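Local coordinates for protein prolyl endopeptidase (Myxococcus xanthus, PDB 2BKL) that probably hydrolyses oligopeptides on the carboxyl side of proline, and far less readily of alanine, as a serine endopeptidase of the prolyl oligopeptidase family, at residues Tyr596-Met610 and Ala624-Gly636. Residues are numbered along the deposited sequence; the frame is centred on the assembly and turned at random.
Sequences YHHVRPDVRYPALLM and ARKFVAAVQNSPG
The ring of F627 is the hub of the apolar centre: L608 CD2 lies 3.9 Å from F627 CE2, and V599 CG2 lies 3.8 Å from F627 CE1. Both methyls come in obliquely, as does M610 CE in one of its two conformers, whereas CA of Y596 sits at the ring edge, in its plane. One ring face is covered within the helix by V631 CG2, which also meets L608 CD2 at 4.1 Å. F627 extends away from its own backbone nitrogen, which carries the ring into this cluster. Strand 607-610 and helix 624-632 run nearly antiparallel, at 159° with axes 10.0 Å apart, as expected for the first strand and helix of a beta-alpha-beta unit in an alpha/beta-hydrolase domain.

Beside the hub, K626 crosses Y596 at about a right angle; its CE stands 4.0 Å from the ring centroid and 20° off the normal, a CH-pi contact. Both polar ends converge on D22, Y596 OH by a hydrogen bond and K626 NZ by a salt bridge, with E28 and D561 also bridging to NZ. A leucine replacing Y596 would probably leave the K626 methylenes without their aromatic face and D22 without its hydroxyl partner.

Toward the C-terminal end of the helix, V599 CG1 packs 3.9 Å from S634 OG. That hydroxyl accepts from one water, which also donates to V599 O. S634 OG donates in turn to a second water, 2.6 Å away, which also joins V603 N and P635 O. D602 N donates directly to P635 O (2.8 Å), bent to 141° at the hydrogen. The chemistry thus implies apolar packing of strand and loop side chains against the helix, giving way to a hydrated junction in which the S634 hydroxyl and main-chain groups share the bonding.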
loop_
_atom_site.group_PDB
_atom_site.type_symbol
_atom_site.label_atom_id
_atom_site.label_comp_id
_atom_site.label_asym_id
_atom_site.label_seq_id
_atom_site.Cartn_x
_atom_site.Cartn_y
_atom_site.Cartn_z
ATOM N N TYR A 596 7.803 20.584 5.810
ATOM C CA TYR A 596 7.189 21.615 6.639
ATOM C C TYR A 596 8.194 22.667 7.076
ATOM O O TYR A 596 7.814 23.812 7.277
ATOM C CB TYR A 596 6.544 20.969 7.849
ATOM C CG TYR A 596 6.036 21.930 8.893
ATOM C CD1 TYR A 596 5.013 22.816 8.624
ATOM C CD2 TYR A 596 6.584 21.940 10.155
ATOM C CE1 TYR A 596 4.535 23.686 9.585
ATOM C CE2 TYR A 596 6.119 22.828 11.134
ATOM C CZ TYR A 596 5.090 23.672 10.833
ATOM O OH TYR A 596 4.650 24.466 11.871
ATOM N N HIS A 597 9.469 22.278 7.193
ATOM C CA HIS A 597 10.542 23.178 7.623
ATOM C C HIS A 597 11.300 23.822 6.477
ATOM O O HIS A 597 12.309 24.504 6.705
ATOM C CB HIS A 597 11.510 22.432 8.546
ATOM C CG HIS A 597 10.846 21.912 9.762
ATOM N ND1 HIS A 597 10.369 20.617 9.857
ATOM C CD2 HIS A 597 10.556 22.515 10.941
ATOM C CE1 HIS A 597 9.791 20.456 11.032
ATOM N NE2 HIS A 597 9.902 21.589 11.721
ATOM N N HIS A 598 10.805 23.645 5.254
ATOM C CA HIS A 598 11.485 24.169 4.077
ATOM C C HIS A 598 10.594 24.936 3.126
ATOM O O HIS A 598 10.887 25.057 1.921
ATOM C CB HIS A 598 12.233 23.040 3.377
ATOM C CG HIS A 598 13.431 22.583 4.150
ATOM N ND1 HIS A 598 14.666 23.201 4.062
ATOM C CD2 HIS A 598 13.562 21.615 5.091
ATOM C CE1 HIS A 598 15.505 22.607 4.895
ATOM N NE2 HIS A 598 14.857 21.652 5.539
ATOM N N VAL A 599 9.517 25.497 3.667
ATOM C CA VAL A 599 8.662 26.416 2.887
ATOM C C VAL A 599 9.318 27.806 2.946
ATOM O O VAL A 599 9.006 28.606 3.814
ATOM C CB VAL A 599 7.212 26.416 3.367
ATOM C CG1 VAL A 599 6.344 27.312 2.512
ATOM C CG2 VAL A 599 6.655 24.989 3.399
ATOM N N ARG A 600 10.296 28.027 2.081
ATOM C CA ARG A 600 11.018 29.312 2.066
ATOM C C ARG A 600 10.105 30.431 1.606
ATOM O O ARG A 600 9.256 30.229 0.760
ATOM C CB ARG A 600 12.216 29.235 1.148
ATOM C CG ARG A 600 13.320 28.276 1.619
ATOM C CD ARG A 600 14.457 28.056 0.609
ATOM N NE ARG A 600 13.964 28.267 -0.747
ATOM C CZ ARG A 600 14.134 27.459 -1.786
ATOM N NH1 ARG A 600 14.858 26.332 -1.693
ATOM N NH2 ARG A 600 13.588 27.798 -2.954
ATOM N N PRO A 601 10.290 31.640 2.138
ATOM C CA PRO A 601 9.483 32.775 1.722
ATOM C C PRO A 601 9.951 33.344 0.394
ATOM O O PRO A 601 11.067 33.092 -0.071
ATOM C CB PRO A 601 9.704 33.775 2.842
ATOM C CG PRO A 601 11.119 33.493 3.288
ATOM C CD PRO A 601 11.227 31.992 3.217
ATOM N N ASP A 602 9.090 34.158 -0.199
ATOM C CA ASP A 602 9.399 34.910 -1.419
ATOM C C ASP A 602 9.640 33.979 -2.593
ATOM O O ASP A 602 10.410 34.291 -3.497
ATOM C CB ASP A 602 10.574 35.865 -1.210
ATOM C CG ASP A 602 10.451 36.660 0.070
ATOM O OD1 ASP A 602 9.356 37.237 0.331
ATOM O OD2 ASP A 602 11.359 36.690 0.936
ATOM N N VAL A 603 8.920 32.849 -2.590
ATOM C CA VAL A 603 8.966 31.826 -3.635
ATOM C C VAL A 603 7.573 31.620 -4.200
ATOM O O VAL A 603 6.607 31.493 -3.446
ATOM C CB VAL A 603 9.487 30.530 -3.068
ATOM C CG1 VAL A 603 9.345 29.372 -4.048
ATOM C CG2 VAL A 603 10.930 30.685 -2.671
ATOM N N ARG A 604 7.445 31.595 -5.522
ATOM C CA ARG A 604 6.191 31.212 -6.153
ATOM C C ARG A 604 6.168 29.693 -6.220
ATOM O O ARG A 604 6.955 29.066 -6.929
ATOM C CB ARG A 604 6.035 31.827 -7.546
ATOM C CG ARG A 604 6.129 33.365 -7.565
ATOM C CD ARG A 604 6.492 33.972 -8.939
ATOM N NE ARG A 604 5.350 34.655 -9.549
ATOM C CZ ARG A 604 4.386 34.059 -10.254
ATOM N NH1 ARG A 604 4.406 32.744 -10.471
ATOM N NH2 ARG A 604 3.390 34.787 -10.751
ATOM N N TYR A 605 5.259 29.108 -5.461
ATOM C CA TYR A 605 5.116 27.668 -5.405
ATOM C C TYR A 605 4.180 27.198 -6.498
ATOM O O TYR A 605 3.332 27.935 -6.981
ATOM C CB TYR A 605 4.607 27.229 -4.001
ATOM C CG TYR A 605 5.732 27.339 -2.993
ATOM C CD1 TYR A 605 6.758 26.404 -2.959
ATOM C CD2 TYR A 605 5.813 28.426 -2.116
ATOM C CE1 TYR A 605 7.774 26.511 -2.079
ATOM C CE2 TYR A 605 6.859 28.561 -1.255
ATOM C CZ TYR A 605 7.843 27.618 -1.230
ATOM O OH TYR A 605 8.935 27.764 -0.416
ATOM N N PRO A 606 4.283 25.924 -6.819
ATOM C CA PRO A 606 3.238 25.295 -7.621
ATOM C C PRO A 606 1.898 25.384 -6.920
ATOM O O PRO A 606 1.837 25.414 -5.687
ATOM C CB PRO A 606 3.676 23.822 -7.690
ATOM C CG PRO A 606 5.059 23.774 -7.261
ATOM C CD PRO A 606 5.346 24.978 -6.458
ATOM N N ALA A 607 0.817 25.366 -7.677
ATOM C CA ALA A 607 -0.524 25.196 -7.103
ATOM C C ALA A 607 -0.568 23.885 -6.316
ATOM O O ALA A 607 0.025 22.904 -6.754
ATOM C CB ALA A 607 -1.575 25.206 -8.207
ATOM N N LEU A 608 -1.285 23.856 -5.194
ATOM C CA LEU A 608 -1.284 22.726 -4.296
ATOM C C LEU A 608 -2.687 22.289 -3.958
ATOM O O LEU A 608 -3.502 23.115 -3.531
ATOM C CB LEU A 608 -0.524 23.087 -3.027
ATOM C CG LEU A 608 -0.499 22.092 -1.891
ATOM C CD1 LEU A 608 0.206 20.804 -2.342
ATOM C CD2 LEU A 608 0.216 22.674 -0.665
ATOM N N LEU A 609 -2.990 21.004 -4.155
ATOM C CA LEU A 609 -4.214 20.382 -3.665
ATOM C C LEU A 609 -3.830 19.281 -2.668
ATOM O O LEU A 609 -3.191 18.303 -3.030
ATOM C CB LEU A 609 -5.032 19.785 -4.808
ATOM C CG LEU A 609 -6.295 18.993 -4.461
ATOM C CD1 LEU A 609 -7.261 19.831 -3.629
ATOM C CD2 LEU A 609 -6.983 18.438 -5.708
ATOM N N MET A 610 -4.208 19.475 -1.404
ATOM C CA MET A 610 -3.941 18.534 -0.319
ATOM C C MET A 610 -5.174 17.662 -0.208
ATOM O O MET A 610 -6.274 18.167 0.093
ATOM C CB MET A 610 -3.888 19.305 0.993
ATOM C CG MET A 610 -2.621 19.890 1.569
ATOM S SD MET A 610 -1.138 19.577 0.780
ATOM C CE MET A 610 -0.238 18.946 2.215
ATOM N N ALA A 624 -0.808 17.558 6.971
ATOM C CA ALA A 624 -1.409 18.308 5.881
ATOM C C ALA A 624 -1.899 19.674 6.371
ATOM O O ALA A 624 -1.810 20.658 5.675
ATOM C CB ALA A 624 -2.553 17.484 5.305
ATOM N N ARG A 625 -2.424 19.747 7.584
ATOM C CA ARG A 625 -2.883 21.038 8.098
ATOM C C ARG A 625 -1.736 22.023 8.249
ATOM O O ARG A 625 -1.821 23.173 7.803
ATOM C CB ARG A 625 -3.570 20.885 9.455
ATOM C CG ARG A 625 -4.806 20.012 9.491
ATOM C CD ARG A 625 -5.699 20.203 10.743
ATOM N NE ARG A 625 -5.125 19.632 11.957
ATOM C CZ ARG A 625 -5.302 18.397 12.415
ATOM N NH1 ARG A 625 -6.018 17.520 11.747
ATOM N NH2 ARG A 625 -4.744 18.023 13.570
ATOM N N LYS A 626 -0.674 21.608 8.908
ATOM C CA LYS A 626 0.461 22.506 9.122
ATOM C C LYS A 626 1.104 22.934 7.789
ATOM O O LYS A 626 1.496 24.104 7.627
ATOM C CB LYS A 626 1.495 21.887 10.038
ATOM C CG LYS A 626 1.009 21.637 11.472
ATOM C CD LYS A 626 2.125 21.661 12.497
ATOM C CE LYS A 626 3.199 20.646 12.245
ATOM N NZ LYS A 626 4.197 20.596 13.377
ATOM N N PHE A 627 1.245 21.994 6.852
ATOM C CA PHE A 627 1.889 22.312 5.592
ATOM C C PHE A 627 1.038 23.261 4.778
ATOM O O PHE A 627 1.574 24.210 4.221
ATOM C CB PHE A 627 2.212 21.032 4.818
ATOM C CG PHE A 627 3.079 21.241 3.608
ATOM C CD1 PHE A 627 4.436 21.462 3.753
ATOM C CD2 PHE A 627 2.535 21.224 2.316
ATOM C CE1 PHE A 627 5.256 21.583 2.650
ATOM C CE2 PHE A 627 3.348 21.386 1.204
ATOM C CZ PHE A 627 4.692 21.585 1.369
ATOM N N VAL A 628 -0.273 23.024 4.690
ATOM C CA VAL A 628 -1.141 23.929 3.907
ATOM C C VAL A 628 -1.114 25.332 4.493
ATOM O O VAL A 628 -1.068 26.325 3.758
ATOM C CB VAL A 628 -2.575 23.406 3.706
ATOM C CG1 VAL A 628 -3.478 23.717 4.841
ATOM C CG2 VAL A 628 -3.165 24.005 2.409
ATOM N N ALA A 629 -1.106 25.439 5.821
ATOM C CA ALA A 629 -0.994 26.736 6.459
ATOM C C ALA A 629 0.294 27.451 6.088
ATOM O O ALA A 629 0.284 28.627 5.745
ATOM C CB ALA A 629 -1.074 26.590 7.954
ATOM N N ALA A 630 1.395 26.713 6.065
ATOM C CA ALA A 630 2.697 27.284 5.714
ATOM C C ALA A 630 2.722 27.775 4.252
ATOM O O ALA A 630 3.245 28.834 3.949
ATOM C CB ALA A 630 3.790 26.266 5.971
ATOM N N VAL A 631 2.132 27.005 3.351
ATOM C CA VAL A 631 2.119 27.370 1.940
ATOM C C VAL A 631 1.172 28.564 1.673
ATOM O O VAL A 631 1.525 29.503 0.944
ATOM C CB VAL A 631 1.782 26.148 1.068
ATOM C CG1 VAL A 631 1.588 26.542 -0.371
ATOM C CG2 VAL A 631 2.880 25.105 1.192
ATOM N N GLN A 632 -0.028 28.528 2.259
ATOM C CA GLN A 632 -0.996 29.616 2.076
ATOM C C GLN A 632 -0.413 30.941 2.529
ATOM O O GLN A 632 -0.634 31.958 1.900
ATOM C CB GLN A 632 -2.300 29.370 2.854
ATOM C CG GLN A 632 -3.139 28.248 2.261
ATOM C CD GLN A 632 -4.398 27.957 3.031
ATOM O OE1 GLN A 632 -4.546 28.361 4.178
ATOM N NE2 GLN A 632 -5.312 27.210 2.406
ATOM N N ASN A 633 0.350 30.909 3.614
ATOM C CA ASN A 633 0.840 32.110 4.250
ATOM C C ASN A 633 2.267 32.447 3.905
ATOM O O ASN A 633 2.847 33.360 4.510
ATOM C CB ASN A 633 0.615 31.986 5.751
ATOM C CG ASN A 633 -0.872 32.053 6.080
ATOM O OD1 ASN A 633 -1.469 33.127 6.022
ATOM N ND2 ASN A 633 -1.487 30.898 6.307
ATOM N N SER A 634 2.848 31.753 2.921
ATOM C CA SER A 634 4.235 32.012 2.548
ATOM C C SER A 634 4.290 33.335 1.804
ATOM O O SER A 634 3.603 33.485 0.791
ATOM C CB SER A 634 4.805 30.896 1.680
ATOM O OG SER A 634 6.199 31.059 1.537
ATOM N N PRO A 635 5.057 34.317 2.304
ATOM C CA PRO A 635 5.100 35.615 1.631
ATOM C C PRO A 635 5.418 35.474 0.146
ATOM O O PRO A 635 6.336 34.794 -0.262
ATOM C CB PRO A 635 6.233 36.352 2.351
ATOM C CG PRO A 635 6.250 35.760 3.719
ATOM C CD PRO A 635 5.898 34.307 3.520
ATOM N N GLY A 636 4.628 36.131 -0.685
ATOM C CA GLY A 636 4.880 36.153 -2.104
ATOM C C GLY A 636 4.480 34.909 -2.885
ATOM O O GLY A 636 4.868 34.775 -4.047
HETATM O O HOH W 1 7.308 30.806 4.021
HETATM O O HOH W 2 6.544 32.092 -0.869
#